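Local atomic coordinates of NEDD8-conjugating enzyme UBC12 (PDB entry 3O2U), a protein that accepts the ubiquitin-like protein Rub1 (NEDD8) from its E1 enzyme as a thioester and catalyses its attachment to other proteins, chiefly the cullin Cdc53. Residues N26-A29 / A30-R33; L86-N89 / E90-I94; C117-L121 / R122-S126; D130-S133 / I134-L138. All coordinates share one frame; numbering follows the deposited sequence. Where two conformers were deposited one is given.

Interaction 1 of 4, residues N26-A29 / A30-R33; sequences NLSA and ARIR
The guanidinium of Arg-31 is approached obliquely by Ser-28 OG, which meets neither its face nor its edge squarely and lies 4.1 Å from Arg-31 NE. Closer contact is made along the aliphatic part of the arginine, where Ser-28 OG comes to 3.4 Å from Arg-31 CG. The hydroxyl is there because it caps the helix: with OG held between the backbone N and the carbonyl carbon of its own residue (chi1 67°), Ser-28 turns back over the first turn and accepts a long bond from Arg-31 N, 3.3 Å from OG. Two backbone bonds start the helix proper, Ile-32 N to Ser-28 O at 3.0 Å, almost straight at 171°, and Arg-33 N to Ala-29 O at 3.1 Å. Leu-27 CB meets Ile-32 CG1 at 4.0 Å, the N'-to-N4 pair of a hydrophobic staple that straddles the cap. The Arg-31 chain runs extended from CG to NE and carries its charge beyond the serine to Glu-90, which also bonds Ser-28 OG, while its NH1 reaches the carbonyls of Ser-57 and Asp-59. Arg-33 leads away to the carbonyls of Pro-127 and Leu-129 and to Asp-37. The cap thus opens helix 29-39 after the linker from helix 3-21, and Arg-31 and Arg-33 tie that start to the loop following strand 82-87 and to the approach to helix 131-143.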
loop_
_atom_site.group_PDB
_atom_site.type_symbol
_atom_site.label_atom_id
_atom_site.label_comp_id
_atom_site.label_asym_id
_atom_site.label_seq_id
_atom_site.Cartn_x
_atom_site.Cartn_y
_atom_site.Cartn_z
ATOM N N ASN A 26 10.062 -21.678 -12.676
ATOM C CA ASN A 26 9.835 -20.398 -13.337
ATOM C C ASN A 26 8.853 -19.588 -12.511
ATOM O O ASN A 26 7.856 -20.122 -12.015
ATOM C CB ASN A 26 9.246 -20.605 -14.731
ATOM C CG ASN A 26 10.231 -21.214 -15.698
ATOM O OD1 ASN A 26 9.859 -22.002 -16.564
ATOM N ND2 ASN A 26 11.498 -20.853 -15.554
ATOM N N LEU A 27 9.124 -18.300 -12.367
ATOM C CA LEU A 27 8.217 -17.435 -11.631
ATOM C C LEU A 27 7.169 -16.850 -12.588
ATOM O O LEU A 27 7.455 -16.626 -13.756
ATOM C CB LEU A 27 9.002 -16.325 -10.932
ATOM C CG LEU A 27 9.945 -16.739 -9.797
ATOM C CD1 LEU A 27 10.648 -15.518 -9.231
ATOM C CD2 LEU A 27 9.196 -17.474 -8.688
ATOM N N SER A 28 5.966 -16.587 -12.092
ATOM C CA SER A 28 4.925 -15.968 -12.913
ATOM C C SER A 28 5.359 -14.587 -13.428
ATOM O O SER A 28 6.278 -13.975 -12.879
ATOM C CB SER A 28 3.643 -15.826 -12.110
ATOM O OG SER A 28 3.816 -14.888 -11.073
ATOM N N ALA A 29 4.700 -14.104 -14.482
ATOM C CA ALA A 29 4.981 -12.770 -15.020
ATOM C C ALA A 29 4.845 -11.690 -13.946
ATOM O O ALA A 29 5.661 -10.764 -13.885
ATOM C CB ALA A 29 4.069 -12.457 -16.199
ATOM N N ALA A 30 3.806 -11.808 -13.118
ATOM C CA ALA A 30 3.554 -10.843 -12.048
ATOM C C ALA A 30 4.705 -10.797 -11.039
ATOM O O ALA A 30 5.126 -9.721 -10.602
ATOM C CB ALA A 30 2.233 -11.152 -11.337
ATOM N N ARG A 31 5.224 -11.964 -10.673
ATOM C CA ARG A 31 6.307 -12.013 -9.683
ATOM C C ARG A 31 7.645 -11.539 -10.222
ATOM O O ARG A 31 8.412 -10.896 -9.502
ATOM C CB ARG A 31 6.406 -13.415 -9.049
ATOM C CG ARG A 31 5.160 -13.695 -8.242
ATOM C CD ARG A 31 5.083 -15.050 -7.568
ATOM N NE ARG A 31 3.731 -15.201 -7.030
ATOM C CZ ARG A 31 3.393 -15.986 -6.011
ATOM N NH1 ARG A 31 4.312 -16.713 -5.391
ATOM N NH2 ARG A 31 2.124 -16.044 -5.620
ATOM N N ILE A 32 7.940 -11.867 -11.475
ATOM C CA ILE A 32 9.139 -11.346 -12.134
ATOM C C ILE A 32 9.119 -9.822 -12.204
ATOM O O ILE A 32 10.135 -9.172 -11.997
ATOM C CB ILE A 32 9.277 -11.874 -13.582
ATOM C CG1 ILE A 32 9.568 -13.377 -13.574
ATOM C CG2 ILE A 32 10.382 -11.115 -14.325
ATOM C CD1 ILE A 32 9.793 -13.951 -14.950
ATOM N N ARG A 33 7.961 -9.255 -12.512
ATOM C CA ARG A 33 7.819 -7.799 -12.579
ATOM C C ARG A 33 7.941 -7.148 -11.188
ATOM O O ARG A 33 8.599 -6.125 -11.025
ATOM C CB ARG A 33 6.485 -7.434 -13.237
ATOM C CG ARG A 33 6.109 -5.951 -13.097
ATOM C CD ARG A 33 7.014 -5.004 -13.935
ATOM N NE ARG A 33 6.877 -3.672 -13.343
ATOM C CZ ARG A 33 5.981 -2.765 -13.709
ATOM N NH1 ARG A 33 5.203 -2.982 -14.768
ATOM N NH2 ARG A 33 5.904 -1.615 -13.039
#

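Interaction 2 of 4, residues L86-N89 / E90-I94; sequences LDFN and EVYPI
Glu-90 OE2 accepts from two waters that carry it back to the backbone of Phe-88 and Asn-89. One water lies 2.8 Å from OE2 and donates to Phe-88 O; the other lies 2.9 Å from OE2 and donates to Asn-89 O. Arg-31 NE adds a charged partner to this oxygen, and Ser-28 binds the other one, OE1, so the carboxylate is fixed in rotation and probably stays ionised. The chain turns here in a type I beta turn from Asn-89 to Tyr-92, closed by a weak bond from Tyr-92 N to Asn-89 O, 3.4 Å long. The Asn-89 side chain folds over its own backbone (chi1 60°), bringing OD1 to 2.9 Å from Val-91 N in a hydrogen bond that makes an Asx turn within the beta turn, its donor well above the carbonyl plane. Beside the turn, Phe-88 and Tyr-92 point the same way and form a T-shaped pair, with centroids 5.1 Å apart and planes at 86°. The CD1–CE1 edge of Phe-88 meets one face of Tyr-92, and Phe-88 CD1 is 3.9 Å from Tyr-92 CG; Pro-93 CB lies over the opposite face. Tyr-92 OH bonds Asp-37 of helix 29-39, and Leu-34 of the same helix touches Phe-88. Tyr-92 and the cis Pro-93 begin the Tyr-Pro-x-x-Pro-Pro motif characteristic of the ubiquitin-conjugating fold, placed between strands 82-87 and 98-101.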
loop_
_atom_site.group_PDB
_atom_site.type_symbol
_atom_site.label_atom_id
_atom_site.label_comp_id
_atom_site.label_asym_id
_atom_site.label_seq_id
_atom_site.Cartn_x
_atom_site.Cartn_y
_atom_site.Cartn_z
ATOM N N LEU A 86 1.095 -3.964 1.483
ATOM C CA LEU A 86 0.784 -4.003 0.055
ATOM C C LEU A 86 0.686 -5.467 -0.382
ATOM O O LEU A 86 1.676 -6.206 -0.279
ATOM C CB LEU A 86 1.878 -3.295 -0.755
ATOM C CG LEU A 86 1.893 -1.755 -0.796
ATOM C CD1 LEU A 86 2.049 -1.156 0.589
ATOM C CD2 LEU A 86 3.018 -1.302 -1.681
ATOM N N ASP A 87 -0.489 -5.878 -0.859
ATOM C CA ASP A 87 -0.764 -7.272 -1.229
ATOM C C ASP A 87 -0.935 -7.405 -2.748
ATOM O O ASP A 87 -1.858 -6.810 -3.320
ATOM C CB ASP A 87 -2.051 -7.757 -0.550
ATOM C CG ASP A 87 -2.034 -7.582 0.962
ATOM O OD1 ASP A 87 -0.950 -7.573 1.562
ATOM O OD2 ASP A 87 -3.123 -7.459 1.564
ATOM N N PHE A 88 -0.077 -8.190 -3.383
ATOM C CA PHE A 88 -0.057 -8.321 -4.838
ATOM C C PHE A 88 -0.760 -9.599 -5.264
ATOM O O PHE A 88 -0.565 -10.639 -4.653
ATOM C CB PHE A 88 1.387 -8.364 -5.330
ATOM C CG PHE A 88 2.146 -7.110 -5.057
ATOM C CD1 PHE A 88 2.384 -6.199 -6.070
ATOM C CD2 PHE A 88 2.589 -6.818 -3.780
ATOM C CE1 PHE A 88 3.058 -5.027 -5.812
ATOM C CE2 PHE A 88 3.269 -5.650 -3.513
ATOM C CZ PHE A 88 3.508 -4.753 -4.533
ATOM N N ASN A 89 -1.581 -9.522 -6.305
ATOM C CA ASN A 89 -2.166 -10.733 -6.888
ATOM C C ASN A 89 -1.411 -11.113 -8.163
ATOM O O ASN A 89 -0.448 -10.434 -8.543
ATOM C CB ASN A 89 -3.666 -10.541 -7.138
ATOM C CG ASN A 89 -3.957 -9.408 -8.094
ATOM O OD1 ASN A 89 -3.143 -9.084 -8.960
ATOM N ND2 ASN A 89 -5.136 -8.803 -7.955
ATOM N N GLU A 90 -1.831 -12.185 -8.829
ATOM C CA GLU A 90 -1.075 -12.695 -9.967
ATOM C C GLU A 90 -1.305 -11.859 -11.221
ATOM O O GLU A 90 -0.875 -12.217 -12.318
ATOM C CB GLU A 90 -1.397 -14.176 -10.220
ATOM C CG GLU A 90 -0.789 -15.109 -9.171
ATOM C CD GLU A 90 0.720 -14.922 -9.048
ATOM O OE1 GLU A 90 1.439 -15.264 -10.015
ATOM O OE2 GLU A 90 1.188 -14.420 -7.994
ATOM N N VAL A 91 -1.970 -10.729 -11.044
ATOM C CA VAL A 91 -2.349 -9.890 -12.171
ATOM C C VAL A 91 -1.601 -8.543 -12.189
ATOM O O VAL A 91 -1.813 -7.703 -13.058
ATOM C CB VAL A 91 -3.893 -9.797 -12.248
ATOM C CG1 VAL A 91 -4.379 -8.400 -12.510
ATOM C CG2 VAL A 91 -4.414 -10.797 -13.303
ATOM N N TYR A 92 -0.679 -8.368 -11.246
ATOM C CA TYR A 92 0.288 -7.269 -11.324
ATOM C C TYR A 92 1.133 -7.438 -12.592
ATOM O O TYR A 92 1.585 -8.545 -12.895
ATOM C CB TYR A 92 1.186 -7.289 -10.089
ATOM C CG TYR A 92 2.045 -6.065 -9.922
ATOM C CD1 TYR A 92 1.470 -4.830 -9.648
ATOM C CD2 TYR A 92 3.436 -6.146 -10.019
ATOM C CE1 TYR A 92 2.254 -3.704 -9.486
ATOM C CE2 TYR A 92 4.231 -5.019 -9.854
ATOM C CZ TYR A 92 3.629 -3.802 -9.582
ATOM O OH TYR A 92 4.387 -2.666 -9.409
ATOM N N PRO A 93 1.388 -6.346 -13.325
ATOM C CA PRO A 93 1.077 -4.938 -13.055
ATOM C C PRO A 93 -0.224 -4.452 -13.696
ATOM O O PRO A 93 -0.453 -3.251 -13.752
ATOM C CB PRO A 93 2.246 -4.218 -13.736
ATOM C CG PRO A 93 2.509 -5.048 -14.935
ATOM C CD PRO A 93 2.112 -6.487 -14.603
ATOM N N ILE A 94 -1.059 -5.358 -14.191
ATOM C CA ILE A 94 -2.305 -4.918 -14.796
ATOM C C ILE A 94 -3.148 -4.276 -13.706
ATOM O O ILE A 94 -3.807 -3.257 -13.924
ATOM C CB ILE A 94 -3.053 -6.087 -15.464
ATOM C CG1 ILE A 94 -2.247 -6.617 -16.660
ATOM C CG2 ILE A 94 -4.432 -5.656 -15.893
ATOM C CD1 ILE A 94 -2.812 -7.913 -17.256
HETATM O O HOH W 1 -0.589 -13.514 -5.988
HETATM O O HOH W 2 2.100 -11.732 -7.625
#

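Interaction 3 of 4, residues C117-L121 / R122-S126; sequences CLNIL and REDWS
Arg-122 N donates to Asn-119 O at 3.1 Å, closing the short 3-10 segment 119-121 that follows Cys-117, the predicted site of the thioester intermediate. Arg-122 also starts a type I beta turn, which ends with Trp-125 N bonded to Arg-122 O, and its own side chain leads away from the segment before it. Glu-123 bends back instead: its carboxylate lies alongside the root of Asn-119, with OE2 3.8 Å from Asn-119 CB. Asp-124 makes the main polar link. Its N donates to Asn-119 O at 3.0 Å from the face of the carbonyl opposite to that used by Arg-122 N, so one carbonyl oxygen both closes the 3-10 segment and holds the middle of the turn that follows. Its carboxylate takes a second bond, OD2 being met on the anti side by Asn-119 ND2 at 2.7 Å. The amide and carboxylate planes stand 83° apart, and the bond is rather bent at 133°. Trp-125, with CG anti to the backbone N (chi1 172°), presents an indole edge to Ile-120 O, which lies near the ring plane 3.2 Å from CE3. The indole packs on Ile-134 of helix 131-143, while its NE1 bonds Pro-93 O. With the Asn-119 carbonyl oxygen accepting two hydrogen bonds and the side-chain amide tied to a carboxylate that probably stays ionised, the chain after the cysteine is stitched to itself largely by polar surface bonds.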
loop_
_atom_site.group_PDB
_atom_site.type_symbol
_atom_site.label_atom_id
_atom_site.label_comp_id
_atom_site.label_asym_id
_atom_site.label_seq_id
_atom_site.Cartn_x
_atom_site.Cartn_y
_atom_site.Cartn_z
ATOM N N CYS A 117 -7.270 6.334 -0.071
ATOM C CA CYS A 117 -7.676 6.993 -1.312
ATOM C C CYS A 117 -6.508 7.704 -1.986
ATOM O O CYS A 117 -6.145 8.826 -1.637
ATOM C CB CYS A 117 -8.818 7.984 -1.076
ATOM S SG CYS A 117 -9.499 8.660 -2.621
ATOM N N LEU A 118 -5.921 7.027 -2.959
ATOM C CA LEU A 118 -4.758 7.529 -3.652
ATOM C C LEU A 118 -5.036 7.276 -5.119
ATOM O O LEU A 118 -5.298 6.137 -5.498
ATOM C CB LEU A 118 -3.529 6.742 -3.200
ATOM C CG LEU A 118 -2.192 7.089 -3.831
ATOM C CD1 LEU A 118 -1.762 8.497 -3.401
ATOM C CD2 LEU A 118 -1.152 6.048 -3.448
ATOM N N ASN A 119 -5.007 8.332 -5.932
ATOM C CA ASN A 119 -5.448 8.240 -7.326
ATOM C C ASN A 119 -4.733 7.162 -8.134
ATOM O O ASN A 119 -5.348 6.480 -8.962
ATOM C CB ASN A 119 -5.279 9.589 -8.034
ATOM C CG ASN A 119 -3.820 9.996 -8.166
ATOM O OD1 ASN A 119 -2.971 9.612 -7.344
ATOM N ND2 ASN A 119 -3.513 10.757 -9.214
ATOM N N ILE A 120 -3.430 7.005 -7.927
ATOM C CA ILE A 120 -2.702 6.046 -8.749
ATOM C C ILE A 120 -3.081 4.596 -8.472
ATOM O O ILE A 120 -2.751 3.710 -9.249
ATOM C CB ILE A 120 -1.191 6.233 -8.675
ATOM C CG1 ILE A 120 -0.712 6.236 -7.234
ATOM C CG2 ILE A 120 -0.798 7.546 -9.329
ATOM C CD1 ILE A 120 0.711 6.761 -7.115
ATOM N N LEU A 121 -3.782 4.358 -7.370
ATOM C CA LEU A 121 -4.225 3.013 -7.053
ATOM C C LEU A 121 -5.459 2.596 -7.842
ATOM O O LEU A 121 -5.791 1.413 -7.867
ATOM C CB LEU A 121 -4.473 2.855 -5.550
ATOM C CG LEU A 121 -3.195 2.977 -4.706
ATOM C CD1 LEU A 121 -3.510 2.865 -3.224
ATOM C CD2 LEU A 121 -2.169 1.936 -5.121
ATOM N N ARG A 122 -6.142 3.546 -8.483
ATOM C CA ARG A 122 -7.306 3.180 -9.302
ATOM C C ARG A 122 -7.471 3.945 -10.614
ATOM O O ARG A 122 -7.071 3.454 -11.672
ATOM C CB ARG A 122 -8.608 3.234 -8.496
ATOM C CG ARG A 122 -9.835 2.762 -9.291
ATOM C CD ARG A 122 -10.223 1.333 -8.943
ATOM N NE ARG A 122 -11.217 0.794 -9.871
ATOM C CZ ARG A 122 -11.399 -0.503 -10.094
ATOM N NH1 ARG A 122 -10.650 -1.396 -9.461
ATOM N NH2 ARG A 122 -12.318 -0.908 -10.961
ATOM N N GLU A 123 -8.068 5.131 -10.569
ATOM C CA GLU A 123 -8.392 5.792 -11.830
ATOM C C GLU A 123 -7.146 6.186 -12.617
ATOM O O GLU A 123 -7.170 6.202 -13.839
ATOM C CB GLU A 123 -9.325 6.991 -11.653
ATOM C CG GLU A 123 -8.663 8.251 -11.165
ATOM C CD GLU A 123 -8.858 8.431 -9.689
ATOM O OE1 GLU A 123 -9.013 7.404 -8.993
ATOM O OE2 GLU A 123 -8.876 9.590 -9.224
ATOM N N ASP A 124 -6.053 6.476 -11.925
ATOM C CA ASP A 124 -4.832 6.875 -12.622
ATOM C C ASP A 124 -3.771 5.780 -12.639
ATOM O O ASP A 124 -2.613 6.049 -12.917
ATOM C CB ASP A 124 -4.251 8.160 -12.023
ATOM C CG ASP A 124 -5.213 9.329 -12.117
ATOM O OD1 ASP A 124 -5.884 9.471 -13.159
ATOM O OD2 ASP A 124 -5.279 10.108 -11.151
ATOM N N TRP A 125 -4.158 4.544 -12.355
ATOM C CA TRP A 125 -3.189 3.455 -12.426
ATOM C C TRP A 125 -2.818 3.134 -13.881
ATOM O O TRP A 125 -3.670 3.141 -14.761
ATOM C CB TRP A 125 -3.723 2.203 -11.739
ATOM C CG TRP A 125 -2.833 1.044 -11.968
ATOM C CD1 TRP A 125 -3.065 -0.024 -12.791
ATOM C CD2 TRP A 125 -1.545 0.841 -11.395
ATOM N NE1 TRP A 125 -2.000 -0.889 -12.744
ATOM C CE2 TRP A 125 -1.054 -0.378 -11.890
ATOM C CE3 TRP A 125 -0.760 1.570 -10.493
ATOM C CZ2 TRP A 125 0.190 -0.880 -11.529
ATOM C CZ3 TRP A 125 0.479 1.068 -10.136
ATOM C CH2 TRP A 125 0.940 -0.144 -10.654
ATOM N N SER A 126 -1.540 2.879 -14.126
ATOM C CA SER A 126 -1.063 2.386 -15.417
ATOM C C SER A 126 -0.023 1.304 -15.139
ATOM O O SER A 126 0.718 1.404 -14.151
ATOM C CB SER A 126 -0.426 3.517 -16.224
ATOM O OG SER A 126 0.591 3.035 -17.082
#

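Interaction 4 of 4, residues D130-S133 / I134-L138; sequences DLQS and IITGL
Backbone bonds of the i to i+4 pattern run across the contact, beginning with Ile-134 N to Asp-130 O, where the donor lies in the carbonyl plane. Ile-135 N to Leu-131 O, 2.9 Å and nearly straight at 172°, Thr-136 N to Gln-132 O at 2.8 Å, and Gly-137 N to Ser-133 O continue the series. Side-chain polar bonds are added at two oxygens. Thr-136 OG1 also bonds Gln-132 O, at 2.9 Å and from the face opposite to that used by its backbone N; the hydroxyl reaches back because OG1 sits beside its own backbone N, anti to the carbonyl carbon (chi1 -62°). At the helix start, Asp-130 OD1 is likewise held twice, by Ser-133 N at 2.9 Å and by Ser-133 OG at 2.7 Å. The hydroxyl arrives nearly along the C-O axis, the backbone N-H of Ser-133 from the anti side and tilted out of the carboxylate plane, so the serine is fixed through both its main chain and its side chain. The Gln-132 amide reaches the loop after helix 29-39, its OE1 accepting from Asp-42 N. Apolar contact falls on another flank, where Leu-131 and Ile-135 cross, Leu-131 CG lying 3.9 Å from Ile-135 CD1. Their side chains rest on strand 65-70, through Leu-66 and Val-68, and Ile-135 also touches strand 47-51. The result is an aspartate N-cap opening helix 131-143, which lies against the antiparallel sheet as the central helix does in the ubiquitin-conjugating fold.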
loop_
_atom_site.group_PDB
_atom_site.type_symbol
_atom_site.label_atom_id
_atom_site.label_comp_id
_atom_site.label_asym_id
_atom_site.label_seq_id
_atom_site.Cartn_x
_atom_site.Cartn_y
_atom_site.Cartn_z
ATOM N N ASP A 130 5.041 1.953 -11.163
ATOM C CA ASP A 130 5.761 0.903 -10.448
ATOM C C ASP A 130 5.669 1.071 -8.940
ATOM O O ASP A 130 5.031 2.004 -8.442
ATOM C CB ASP A 130 7.231 0.863 -10.893
ATOM C CG ASP A 130 7.966 2.171 -10.617
ATOM O OD1 ASP A 130 7.356 3.122 -10.076
ATOM O OD2 ASP A 130 9.163 2.261 -10.953
ATOM N N LEU A 131 6.310 0.154 -8.219
ATOM C CA LEU A 131 6.252 0.164 -6.775
ATOM C C LEU A 131 6.811 1.491 -6.257
ATOM O O LEU A 131 6.290 2.058 -5.299
ATOM C CB LEU A 131 7.026 -1.033 -6.209
ATOM C CG LEU A 131 7.138 -1.119 -4.691
ATOM C CD1 LEU A 131 5.754 -1.146 -4.034
ATOM C CD2 LEU A 131 7.971 -2.352 -4.273
ATOM N N GLN A 132 7.872 1.986 -6.893
ATOM C CA GLN A 132 8.467 3.265 -6.473
ATOM C C GLN A 132 7.402 4.369 -6.488
ATOM O O GLN A 132 7.326 5.176 -5.568
ATOM C CB GLN A 132 9.629 3.659 -7.385
ATOM C CG GLN A 132 10.215 5.028 -7.091
ATOM C CD GLN A 132 11.311 4.974 -6.072
ATOM O OE1 GLN A 132 11.942 3.936 -5.884
ATOM N NE2 GLN A 132 11.561 6.093 -5.406
ATOM N N SER A 133 6.581 4.384 -7.537
ATOM C CA SER A 133 5.508 5.373 -7.685
ATOM C C SER A 133 4.486 5.248 -6.591
ATOM O O SER A 133 4.047 6.241 -6.038
ATOM C CB SER A 133 4.795 5.184 -9.017
ATOM O OG SER A 133 5.729 5.267 -10.075
ATOM N N ILE A 134 4.075 4.018 -6.297
ATOM C CA ILE A 134 3.101 3.825 -5.252
ATOM C C ILE A 134 3.665 4.343 -3.939
ATOM O O ILE A 134 3.008 5.107 -3.226
ATOM C CB ILE A 134 2.711 2.340 -5.117
ATOM C CG1 ILE A 134 1.961 1.895 -6.389
ATOM C CG2 ILE A 134 1.867 2.152 -3.875
ATOM C CD1 ILE A 134 1.912 0.383 -6.619
ATOM N N ILE A 135 4.889 3.934 -3.630
ATOM C CA ILE A 135 5.506 4.329 -2.374
ATOM C C ILE A 135 5.671 5.852 -2.279
ATOM O O ILE A 135 5.371 6.464 -1.247
ATOM C CB ILE A 135 6.833 3.605 -2.157
ATOM C CG1 ILE A 135 6.555 2.111 -1.864
ATOM C CG2 ILE A 135 7.594 4.263 -1.004
ATOM C CD1 ILE A 135 7.817 1.283 -1.693
ATOM N N THR A 136 6.135 6.468 -3.357
ATOM C CA THR A 136 6.247 7.913 -3.360
ATOM C C THR A 136 4.875 8.561 -3.138
ATOM O O THR A 136 4.767 9.565 -2.447
ATOM C CB THR A 136 6.853 8.408 -4.675
ATOM O OG1 THR A 136 8.176 7.874 -4.799
ATOM C CG2 THR A 136 6.915 9.939 -4.690
ATOM N N GLY A 137 3.831 7.972 -3.725
ATOM C CA GLY A 137 2.469 8.456 -3.552
ATOM C C GLY A 137 1.968 8.395 -2.120
ATOM O O GLY A 137 1.293 9.314 -1.647
ATOM N N LEU A 138 2.299 7.313 -1.423
ATOM C CA LEU A 138 1.933 7.162 -0.012
ATOM C C LEU A 138 2.668 8.218 0.827
ATOM O O LEU A 138 2.110 8.819 1.729
ATOM C CB LEU A 138 2.257 5.741 0.467
ATOM C CG LEU A 138 1.409 4.659 -0.218
ATOM C CD1 LEU A 138 1.825 3.242 0.198
ATOM C CD2 LEU A 138 -0.066 4.892 0.053
#

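From the N terminus, interaction 1 starts helix 29-39, interaction 2 turns the chain as it leaves strand 82-87, interaction 3 folds the segment following Cys-117, and interaction 4 opens helix 131-143. Each is local, and the four follow in series without nesting or crossing. In space every pair but 1 and 3 touches: Glu-90 joins 1 to 2, Trp-125 joins 2 to 3 through Pro-93, and Leu-118, Ile-120 and Trp-125 pack 3 on the helix of 4. Leu-86 meets Leu-131, bringing 2 against 4, and Arg-33 touches Asp-130, linking 1 with 4. Together they tie two helices, the sheet and the loop beyond the predicted catalytic cysteine.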